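Long-range contacts in demethyldecarbamoylnovobiocin O-methyltransferase (PDB 2WK1), which transfers a methyl group from S-adenosyl-L-methionine to the 4-hydroxyl of the noviose sugar in the penultimate step of novobiocin biosynthesis: residues A[43-49]-A[88-92]; A[79-85]-A[116-120]; A[243-247]-A[270-276]. One frame throughout, in Å; residues are numbered along the deposited sequence.

How the contacts relate
Helix 35-47 opens the modelled chain, and contact 1 closes the first loop by setting its end (43-49) against the start of helix 87-103 (88-92). Contact 2 begins inside that loop, at 79-85, and ends beyond it at 116-120, so the two cross. They also touch: L46 O probably accepts a hydrogen bond from H83 N, and L46 CD1 packs on G119 O. Contact 3 follows in series, between the loop after strand 238-242 and the loop joining strands 269-270 and 276-279, closing the excursion through helix 249-261. R90 in helix 87-103 connects it to contact 1 through salt bridges to D243 and D272. Contacts 2 and 3 do not touch; their nearest atoms are about 6 Å apart.

Contact 1 (A[43-49]-A[88-92]); sequences IKVLAGT and IKRLE
The axes of the short helical pieces 43-47 and 88-92 come within 9.9 Å, with 132° between their directions, and I43 sits over L91 and A47 over I88. I43 meets the second helix through its branch methyl CG2. This methyl is anti to the backbone N (chi1 -71° places CG1 beside that N). It touches I88 CD1 at 3.7 Å and L91 CB at 3.9 Å. I43 and L91 run past each other in opposite directions.

I88 makes its contact with the end of its longer branch. Its chi2 of -67° bends CD1 back toward the first helix. There CD1 lies 3.8 Å from A47 CB and 3.9 Å from T49 CG2. T49 and I88 approach tip to tip. L91 adds one methyl: CD1 is 3.9 Å from A47 CB and rests 3.7 Å from the backbone I43 O. A47 CB thus sits against both I88 and L91.

G48, with positive phi, ends the first helix in a Schellman motif, the amides of G48 and T49 bonding to V45 O and, weakly, K44 O. The chain then turns so that T49 comes back to I88. L123 of helix 119-130 touches both I43 and L91. On another side, V45 packs on V45 of the second subunit, so this helix also lies at the dimer interface. E92, the predicted proton acceptor, adds only its CG, near I43 CD1. The centre of the contact is apolar, and T49 and E92 bring polar groups to its margin. The two helices are therefore matched here by side-chain shape rather than by polar bonds.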
loop_
_atom_site.group_PDB
_atom_site.type_symbol
_atom_site.label_atom_id
_atom_site.label_comp_id
_atom_site.label_asym_id
_atom_site.label_seq_id
_atom_site.Cartn_x
_atom_site.Cartn_y
_atom_site.Cartn_z
ATOM N N ILE A 43 6.889 0.619 -3.028
ATOM C CA ILE A 43 7.058 -0.092 -4.306
ATOM C C ILE A 43 5.996 -1.185 -4.460
ATOM O O ILE A 43 5.390 -1.321 -5.518
ATOM C CB ILE A 43 8.507 -0.596 -4.418
ATOM C CG1 ILE A 43 9.446 0.615 -4.651
ATOM C CG2 ILE A 43 8.622 -1.646 -5.529
ATOM C CD1 ILE A 43 10.929 0.315 -4.540
ATOM N N LYS A 44 5.756 -1.946 -3.404
ATOM C CA LYS A 44 4.756 -3.014 -3.451
ATOM C C LYS A 44 3.329 -2.507 -3.635
ATOM O O LYS A 44 2.495 -3.122 -4.317
ATOM C CB LYS A 44 4.791 -3.848 -2.175
ATOM C CG LYS A 44 6.052 -4.609 -1.945
ATOM C CD LYS A 44 6.040 -5.186 -0.509
ATOM C CE LYS A 44 6.918 -6.402 -0.327
ATOM N NZ LYS A 44 8.315 -6.023 -0.212
ATOM N N VAL A 45 3.035 -1.363 -3.029
ATOM C CA VAL A 45 1.701 -0.770 -3.141
ATOM C C VAL A 45 1.501 -0.191 -4.543
ATOM O O VAL A 45 0.481 -0.385 -5.181
ATOM C CB VAL A 45 1.451 0.331 -2.030
ATOM C CG1 VAL A 45 0.095 0.917 -2.201
ATOM C CG2 VAL A 45 1.713 -0.232 -0.627
ATOM N N LEU A 46 2.487 0.544 -5.010
ATOM C CA LEU A 46 2.353 1.216 -6.296
ATOM C C LEU A 46 2.113 0.253 -7.453
ATOM O O LEU A 46 1.325 0.539 -8.365
ATOM C CB LEU A 46 3.612 2.054 -6.580
ATOM C CG LEU A 46 3.715 3.345 -5.771
ATOM C CD1 LEU A 46 5.139 3.870 -5.853
ATOM C CD2 LEU A 46 2.726 4.390 -6.243
ATOM N N ALA A 47 2.807 -0.884 -7.429
ATOM C CA ALA A 47 2.661 -1.914 -8.464
ATOM C C ALA A 47 1.493 -2.844 -8.186
ATOM O O ALA A 47 1.120 -3.642 -9.041
ATOM C CB ALA A 47 3.929 -2.719 -8.587
ATOM N N GLY A 48 0.934 -2.761 -6.981
ATOM C CA GLY A 48 -0.195 -3.601 -6.610
ATOM C C GLY A 48 0.135 -5.034 -6.271
ATOM O O GLY A 48 -0.771 -5.882 -6.218
ATOM N N THR A 49 1.395 -5.327 -5.990
ATOM C CA THR A 49 1.736 -6.687 -5.557
ATOM C C THR A 49 1.181 -6.978 -4.148
ATOM O O THR A 49 0.770 -8.088 -3.849
ATOM C CB THR A 49 3.241 -6.980 -5.612
ATOM O OG1 THR A 49 3.924 -6.076 -4.759
ATOM C CG2 THR A 49 3.781 -6.883 -7.037
ATOM N N ILE A 88 7.876 -4.059 -10.631
ATOM C CA ILE A 88 8.768 -3.958 -9.487
ATOM C C ILE A 88 10.219 -3.631 -9.884
ATOM O O ILE A 88 10.868 -2.792 -9.251
ATOM C CB ILE A 88 8.738 -5.250 -8.630
ATOM C CG1 ILE A 88 7.336 -5.479 -8.031
ATOM C CG2 ILE A 88 9.812 -5.240 -7.551
ATOM C CD1 ILE A 88 6.856 -4.488 -7.000
ATOM N N LYS A 89 10.759 -4.309 -10.905
ATOM C CA LYS A 89 12.151 -4.077 -11.261
ATOM C C LYS A 89 12.390 -2.634 -11.738
ATOM O O LYS A 89 13.388 -2.019 -11.383
ATOM C CB LYS A 89 12.634 -5.083 -12.286
ATOM C CG LYS A 89 12.760 -6.505 -11.708
ATOM C CD LYS A 89 13.293 -7.507 -12.713
ATOM C CE LYS A 89 13.394 -8.923 -12.165
ATOM N NZ LYS A 89 14.118 -9.775 -13.173
ATOM N N ARG A 90 11.487 -2.091 -12.551
ATOM C CA ARG A 90 11.646 -0.718 -12.987
ATOM C C ARG A 90 11.403 0.289 -11.838
ATOM O O ARG A 90 12.040 1.342 -11.811
ATOM C CB ARG A 90 10.839 -0.398 -14.248
ATOM C CG ARG A 90 11.610 -0.700 -15.529
ATOM C CD ARG A 90 10.765 -0.622 -16.804
ATOM N NE ARG A 90 10.045 -1.854 -17.027
ATOM C CZ ARG A 90 8.835 -1.966 -17.576
ATOM N NH1 ARG A 90 8.134 -0.915 -17.945
ATOM N NH2 ARG A 90 8.301 -3.160 -17.711
ATOM N N LEU A 91 10.520 -0.031 -10.898
ATOM C CA LEU A 91 10.395 0.829 -9.697
ATOM C C LEU A 91 11.670 0.794 -8.860
ATOM O O LEU A 91 12.129 1.820 -8.380
ATOM C CB LEU A 91 9.181 0.411 -8.853
ATOM C CG LEU A 91 7.798 0.763 -9.399
ATOM C CD1 LEU A 91 6.722 -0.056 -8.677
ATOM C CD2 LEU A 91 7.488 2.256 -9.329
ATOM N N GLU A 92 12.236 -0.402 -8.691
ATOM C CA GLU A 92 13.487 -0.518 -7.963
ATOM C C GLU A 92 14.620 0.267 -8.635
ATOM O O GLU A 92 15.447 0.864 -7.959
ATOM C CB GLU A 92 13.882 -1.992 -7.737
ATOM C CG GLU A 92 12.982 -2.701 -6.721
ATOM C CD GLU A 92 13.159 -4.231 -6.618
ATOM O OE1 GLU A 92 13.614 -4.888 -7.596
ATOM O OE2 GLU A 92 12.772 -4.789 -5.554
#

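Contact 2 (A[79-85]-A[116-120]); sequences PANAHTM and WRGGA. With SAH (S-adenosyl-L-homocysteine), chain B.
W116 turns its indole toward M85 and P79 with CG anti to the backbone N (chi1 -168°), and M85 bends at chi3 (76°) to bring CE over that ring. CE lies 3.7 Å from the centroid of the five-membered ring, a CH-pi contact. M85 SD stands farther off, above the six-membered ring, in a Met-aromatic contact. R117 CG covers the opposite face of the indole, while P79 O lies at its edge.

The R117 chain is extended from CG to NE and carries its guanidinium into the loop 79-82. NH1 gives two bonds. The one to A82 O is 2.9 Å long, fairly straight at 164° and in the guanidinium plane. The one to P79 O is tilted from that plane, as is the bond from NH2 to A80 O. Three carbonyls are thus held by one side chain. Nearby, G119 N bonds to H83 O at 2.8 Å.

Both segments bind S-adenosyl-L-homocysteine. T84 OG1 donates a hydrogen bond to SAH OXT (2.6 Å). M85 N gives a nearly straight one to SAH O (2.9 Å), and W116 N bonds to SAH O3'. The pocket is completed by residues such as D142 and D216. The contact joins the loop between helices 69-73 and 87-103 to the loop between strand 109-113 and helix 119-130. T84 packs on L91 and A120 on I94, both of helix 87-103.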
loop_
_atom_site.group_PDB
_atom_site.type_symbol
_atom_site.label_atom_id
_atom_site.label_comp_id
_atom_site.label_asym_id
_atom_site.label_seq_id
_atom_site.Cartn_x
_atom_site.Cartn_y
_atom_site.Cartn_z
ATOM N N PRO A 79 -1.907 -2.976 -14.718
ATOM C CA PRO A 79 -2.758 -3.262 -13.552
ATOM C C PRO A 79 -4.163 -2.655 -13.684
ATOM O O PRO A 79 -4.330 -1.545 -14.180
ATOM C CB PRO A 79 -1.972 -2.650 -12.383
ATOM C CG PRO A 79 -0.558 -2.649 -12.887
ATOM C CD PRO A 79 -0.658 -2.307 -14.331
ATOM N N ALA A 80 -5.168 -3.376 -13.203
ATOM C CA ALA A 80 -6.528 -2.887 -13.186
ATOM C C ALA A 80 -6.721 -1.607 -12.396
ATOM O O ALA A 80 -7.450 -0.707 -12.812
ATOM C CB ALA A 80 -7.452 -3.985 -12.636
ATOM N N ASN A 81 -6.029 -1.511 -11.264
ATOM C CA ASN A 81 -6.210 -0.390 -10.348
ATOM C C ASN A 81 -4.910 0.238 -9.866
ATOM O O ASN A 81 -4.923 1.380 -9.424
ATOM C CB ASN A 81 -7.022 -0.828 -9.129
ATOM C CG ASN A 81 -8.332 -1.423 -9.515
ATOM O OD1 ASN A 81 -9.249 -0.703 -9.887
ATOM N ND2 ASN A 81 -8.422 -2.741 -9.461
ATOM N N ALA A 82 -3.795 -0.493 -9.898
ATOM C CA ALA A 82 -2.558 0.005 -9.323
ATOM C C ALA A 82 -2.037 1.205 -10.108
ATOM O O ALA A 82 -2.405 1.464 -11.250
ATOM C CB ALA A 82 -1.518 -1.100 -9.252
ATOM N N HIS A 83 -1.129 1.929 -9.477
ATOM C CA HIS A 83 -0.798 3.275 -9.903
ATOM C C HIS A 83 0.328 3.377 -10.929
ATOM O O HIS A 83 0.526 4.440 -11.491
ATOM C CB HIS A 83 -0.482 4.150 -8.684
ATOM C CG HIS A 83 -1.642 4.289 -7.758
ATOM N ND1 HIS A 83 -1.622 3.884 -6.437
ATOM C CD2 HIS A 83 -2.888 4.753 -7.995
ATOM C CE1 HIS A 83 -2.813 4.108 -5.906
ATOM N NE2 HIS A 83 -3.590 4.651 -6.824
ATOM N N THR A 84 1.028 2.261 -11.176
ATOM C CA THR A 84 2.032 2.213 -12.227
ATOM C C THR A 84 1.955 0.880 -12.945
ATOM O O THR A 84 1.584 -0.133 -12.343
ATOM C CB THR A 84 3.465 2.402 -11.676
ATOM O OG1 THR A 84 4.419 2.426 -12.730
ATOM C CG2 THR A 84 3.847 1.316 -10.689
ATOM N N MET A 85 2.320 0.919 -14.224
ATOM C CA MET A 85 2.454 -0.294 -15.030
ATOM C C MET A 85 3.892 -0.779 -15.172
ATOM O O MET A 85 4.124 -1.795 -15.826
ATOM C CB MET A 85 1.829 -0.127 -16.431
ATOM C CG MET A 85 2.532 0.914 -17.260
ATOM S SD MET A 85 1.949 1.051 -18.951
ATOM C CE MET A 85 0.405 1.918 -18.698
ATOM N N TRP A 116 0.980 8.166 -16.916
ATOM C CA TRP A 116 -0.233 7.351 -16.724
ATOM C C TRP A 116 -0.906 7.718 -15.397
ATOM O O TRP A 116 -1.245 8.894 -15.211
ATOM C CB TRP A 116 0.092 5.854 -16.856
ATOM C CG TRP A 116 -1.089 4.971 -16.966
ATOM C CD1 TRP A 116 -2.121 5.111 -17.846
ATOM C CD2 TRP A 116 -1.315 3.728 -16.278
ATOM N NE1 TRP A 116 -3.000 4.065 -17.724
ATOM C CE2 TRP A 116 -2.541 3.200 -16.768
ATOM C CE3 TRP A 116 -0.638 3.033 -15.266
ATOM C CZ2 TRP A 116 -3.063 1.999 -16.307
ATOM C CZ3 TRP A 116 -1.160 1.828 -14.829
ATOM C CH2 TRP A 116 -2.365 1.330 -15.339
ATOM N N ARG A 117 -1.140 6.762 -14.493
ATOM C CA ARG A 117 -1.795 7.053 -13.222
ATOM C C ARG A 117 -0.908 7.759 -12.200
ATOM O O ARG A 117 -1.390 8.180 -11.149
ATOM C CB ARG A 117 -2.377 5.779 -12.628
ATOM C CG ARG A 117 -3.514 5.178 -13.472
ATOM C CD ARG A 117 -3.895 3.813 -12.930
ATOM N NE ARG A 117 -5.043 3.262 -13.643
ATOM C CZ ARG A 117 -5.362 1.971 -13.654
ATOM N NH1 ARG A 117 -4.667 1.103 -12.969
ATOM N NH2 ARG A 117 -6.388 1.544 -14.368
ATOM N N GLY A 118 0.379 7.905 -12.522
ATOM C CA GLY A 118 1.291 8.699 -11.731
ATOM C C GLY A 118 2.215 7.972 -10.800
ATOM O O GLY A 118 3.026 8.612 -10.133
ATOM N N GLY A 119 2.154 6.645 -10.766
ATOM C CA GLY A 119 2.880 5.905 -9.749
ATOM C C GLY A 119 4.386 6.057 -9.722
ATOM O O GLY A 119 4.985 6.065 -8.649
ATOM N N ALA A 120 5.025 6.135 -10.880
ATOM C CA ALA A 120 6.490 6.324 -10.901
ATOM C C ALA A 120 6.880 7.676 -10.300
ATOM O O ALA A 120 7.863 7.785 -9.555
ATOM C CB ALA A 120 7.032 6.193 -12.323
HETATM N N SAH B . 5.276 5.801 -16.525
HETATM C CA SAH B . 3.863 5.297 -16.440
HETATM C CB SAH B . 3.428 4.723 -17.790
HETATM C CG SAH B . 3.361 5.758 -18.904
HETATM S SD SAH B . 2.173 5.288 -20.169
HETATM C C SAH B . 3.705 4.358 -15.277
HETATM O O SAH B . 2.778 3.539 -15.262
HETATM O OXT SAH B . 4.445 4.481 -14.310
HETATM C "C5'" SAH B . 2.564 6.467 -21.476
HETATM C "C4'" SAH B . 2.178 7.915 -21.102
HETATM O "O4'" SAH B . 2.828 8.811 -22.036
HETATM C "C3'" SAH B . 0.679 8.214 -21.133
HETATM O "O3'" SAH B . 0.210 8.751 -19.883
HETATM C "C2'" SAH B . 0.554 9.227 -22.291
HETATM O "O2'" SAH B . -0.478 10.202 -22.134
HETATM C "C1'" SAH B . 1.934 9.893 -22.321
HETATM N N9 SAH B . 2.393 10.434 -23.603
HETATM C C8 SAH B . 2.945 9.704 -24.606
HETATM N N7 SAH B . 3.387 10.515 -25.598
HETATM C C5 SAH B . 3.130 11.786 -25.201
HETATM C C6 SAH B . 3.387 13.098 -25.739
HETATM N N6 SAH B . 3.973 13.231 -26.917
HETATM N N1 SAH B . 3.014 14.161 -25.017
HETATM C C2 SAH B . 2.456 14.036 -23.799
HETATM N N3 SAH B . 2.177 12.863 -23.221
HETATM C C4 SAH B . 2.525 11.740 -23.883
#

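Contact 3 (A[243-247]-A[270-276]); sequences DDYMM and TIDRDGV. With SO4 (sulfate ion), chain D; EDO (1,2-ethanediol), chain F.
Y245 lays its ring against V276, whose CG2 comes to 3.6 Å from Y245 CG. The methyl approaches off-centre and obliquely, in a CH-pi contact. V276 CG1 touches the same ring at CD2. At its other end, Y245 OH bonds to D256 of helix 249-261.

The backbone link is made by D274 O, which accepts from two successive amides. Y245 N lies 3.1 Å from it, well above the carbonyl plane. M246 N lies 3.0 Å from it, in that plane, with an N-H...O angle of 176°. One carbonyl oxygen thus grips two successive amides of the loop after strand 238-242. M246 is modelled in two conformers, so its side-chain contacts with 270-276 are uncertain.

The loop 270-276 joins the antiparallel strands 269-270 and 276-279 at the edge of the sheet. Inside it D272 forms an Asx turn and an Asx motif: OD1 accepts from D274 N, above the carboxylate plane, and from G275 N, almost along its C-O axis. The other oxygen, OD2, is taken by R90.

The D244 and D274 carboxylates run alongside each other in the same direction, their planes 78° apart. Their OD1 atoms are 4.1 Å apart, and one water bridges them, 2.6 Å from D244 OD1 and 2.8 Å from D274 OD1. That water also accepts from M247 N at 2.7 Å. D274 OD2 has a salt bridge to R76, which probably offsets part of the charge of D274. D243 and D244 are predicted magnesium ligands, and D243 OD1 has a further salt bridge to R214.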
loop_
_atom_site.group_PDB
_atom_site.type_symbol
_atom_site.label_atom_id
_atom_site.label_comp_id
_atom_site.label_asym_id
_atom_site.label_seq_id
_atom_site.Cartn_x
_atom_site.Cartn_y
_atom_site.Cartn_z
ATOM N N ASP A 243 12.140 3.594 -20.438
ATOM C CA ASP A 243 11.236 2.566 -19.973
ATOM C C ASP A 243 11.124 1.382 -20.914
ATOM O O ASP A 243 11.095 0.233 -20.464
ATOM C CB ASP A 243 9.838 3.151 -19.759
ATOM C CG ASP A 243 8.851 2.104 -19.285
ATOM O OD1 ASP A 243 8.893 1.803 -18.061
ATOM O OD2 ASP A 243 8.087 1.563 -20.131
ATOM N N ASP A 244 11.003 1.685 -22.201
ATOM C CA ASP A 244 10.562 0.727 -23.237
ATOM C C ASP A 244 11.589 0.865 -24.338
ATOM O O ASP A 244 11.437 1.679 -25.241
ATOM C CB ASP A 244 9.149 1.127 -23.745
ATOM C CG ASP A 244 8.400 0.013 -24.500
ATOM O OD1 ASP A 244 8.900 -1.107 -24.648
ATOM O OD2 ASP A 244 7.250 0.288 -24.928
ATOM N N TYR A 245 12.662 0.113 -24.215
ATOM C CA TYR A 245 13.761 0.157 -25.186
ATOM C C TYR A 245 13.876 -1.150 -25.945
ATOM O O TYR A 245 13.884 -1.180 -27.169
ATOM C CB TYR A 245 15.096 0.461 -24.473
ATOM C CG TYR A 245 16.319 0.511 -25.383
ATOM C CD1 TYR A 245 16.634 1.661 -26.087
ATOM C CD2 TYR A 245 17.152 -0.577 -25.525
ATOM C CE1 TYR A 245 17.737 1.717 -26.930
ATOM C CE2 TYR A 245 18.268 -0.529 -26.332
ATOM C CZ TYR A 245 18.548 0.610 -27.051
ATOM O OH TYR A 245 19.652 0.630 -27.864
ATOM N N MET A 246 14.038 -2.243 -25.237
ATOM C CA MET A 246 14.373 -3.469 -25.934
ATOM C C MET A 246 13.318 -3.940 -26.911
ATOM O O MET A 246 13.672 -4.437 -28.000
ATOM C CB MET A 246 14.407 -4.807 -24.704
ATOM C CG MET A 246 15.439 -4.389 -23.812
ATOM S SD MET A 246 15.698 -5.843 -22.917
ATOM C CE MET A 246 16.607 -5.035 -21.489
ATOM N N MET A 247 12.050 -3.764 -26.570
ATOM C CA MET A 247 10.961 -4.351 -27.366
ATOM C C MET A 247 10.132 -3.313 -28.081
ATOM O O MET A 247 9.046 -3.634 -28.584
ATOM C CB MET A 247 10.017 -5.170 -26.473
ATOM C CG MET A 247 10.682 -6.096 -25.525
ATOM S SD MET A 247 11.909 -7.102 -26.325
ATOM C CE MET A 247 10.983 -7.948 -27.604
ATOM N N THR A 270 20.912 -2.625 -18.754
ATOM C CA THR A 270 19.565 -3.150 -18.714
ATOM C C THR A 270 18.968 -3.140 -17.317
ATOM O O THR A 270 19.693 -3.191 -16.314
ATOM C CB THR A 270 19.463 -4.577 -19.266
ATOM O OG1 THR A 270 19.940 -5.504 -18.273
ATOM C CG2 THR A 270 20.199 -4.760 -20.607
ATOM N N ILE A 271 17.633 -3.089 -17.271
ATOM C CA ILE A 271 16.866 -3.173 -16.023
ATOM C C ILE A 271 16.098 -4.485 -15.884
ATOM O O ILE A 271 16.186 -5.183 -14.877
ATOM C CB ILE A 271 15.863 -1.991 -15.925
ATOM C CG1 ILE A 271 16.602 -0.657 -15.969
ATOM C CG2 ILE A 271 15.043 -2.132 -14.656
ATOM C CD1 ILE A 271 15.773 0.563 -16.289
ATOM N N ASP A 272 15.348 -4.802 -16.913
ATOM C CA ASP A 272 14.478 -5.975 -16.907
ATOM C C ASP A 272 14.391 -6.534 -18.327
ATOM O O ASP A 272 15.421 -6.552 -19.021
ATOM C CB ASP A 272 13.126 -5.677 -16.225
ATOM C CG ASP A 272 12.376 -4.497 -16.832
ATOM O OD1 ASP A 272 12.748 -4.000 -17.915
ATOM O OD2 ASP A 272 11.372 -4.092 -16.214
ATOM N N ARG A 273 13.222 -6.978 -18.780
ATOM C CA ARG A 273 13.091 -7.447 -20.158
ATOM C C ARG A 273 12.817 -6.297 -21.121
ATOM O O ARG A 273 12.695 -6.544 -22.338
ATOM C CB ARG A 273 11.956 -8.472 -20.266
ATOM C CG ARG A 273 12.148 -9.642 -19.318
ATOM C CD ARG A 273 11.068 -10.675 -19.511
ATOM N NE ARG A 273 11.157 -11.445 -20.750
ATOM C CZ ARG A 273 11.700 -12.657 -20.865
ATOM N NH1 ARG A 273 12.322 -13.233 -19.850
ATOM N NH2 ARG A 273 11.667 -13.270 -22.035
ATOM N N ASP A 274 12.709 -5.056 -20.617
ATOM C CA ASP A 274 12.278 -3.905 -21.426
ATOM C C ASP A 274 13.167 -2.676 -21.288
ATOM O O ASP A 274 13.626 -2.109 -22.294
ATOM C CB ASP A 274 10.860 -3.508 -21.073
ATOM C CG ASP A 274 9.865 -4.559 -21.490
ATOM O OD1 ASP A 274 9.580 -4.683 -22.716
ATOM O OD2 ASP A 274 9.376 -5.296 -20.610
ATOM N N GLY A 275 13.401 -2.246 -20.065
ATOM C CA GLY A 275 14.037 -0.955 -19.833
ATOM C C GLY A 275 15.545 -0.999 -19.802
ATOM O O GLY A 275 16.163 -2.040 -19.507
ATOM N N VAL A 276 16.134 0.161 -20.066
ATOM C CA VAL A 276 17.571 0.395 -19.918
ATOM C C VAL A 276 17.778 1.777 -19.300
ATOM O O VAL A 276 16.850 2.593 -19.251
ATOM C CB VAL A 276 18.337 0.313 -21.275
ATOM C CG1 VAL A 276 18.104 -1.072 -21.970
ATOM C CG2 VAL A 276 17.900 1.421 -22.223
HETATM S S SO4 D . 10.111 -10.888 -24.352
HETATM O O1 SO4 D . 11.051 -11.169 -25.437
HETATM O O2 SO4 D . 10.808 -9.999 -23.439
HETATM O O3 SO4 D . 9.779 -12.170 -23.705
HETATM O O4 SO4 D . 8.893 -10.261 -24.866
HETATM C C1 EDO F . 10.997 6.648 -23.849
HETATM O O1 EDO F . 9.990 7.697 -24.104
HETATM C C2 EDO F . 10.661 5.244 -24.391
HETATM O O2 EDO F . 10.193 4.395 -23.315
HETATM O O HOH W 1 10.872 -2.799 -24.309
#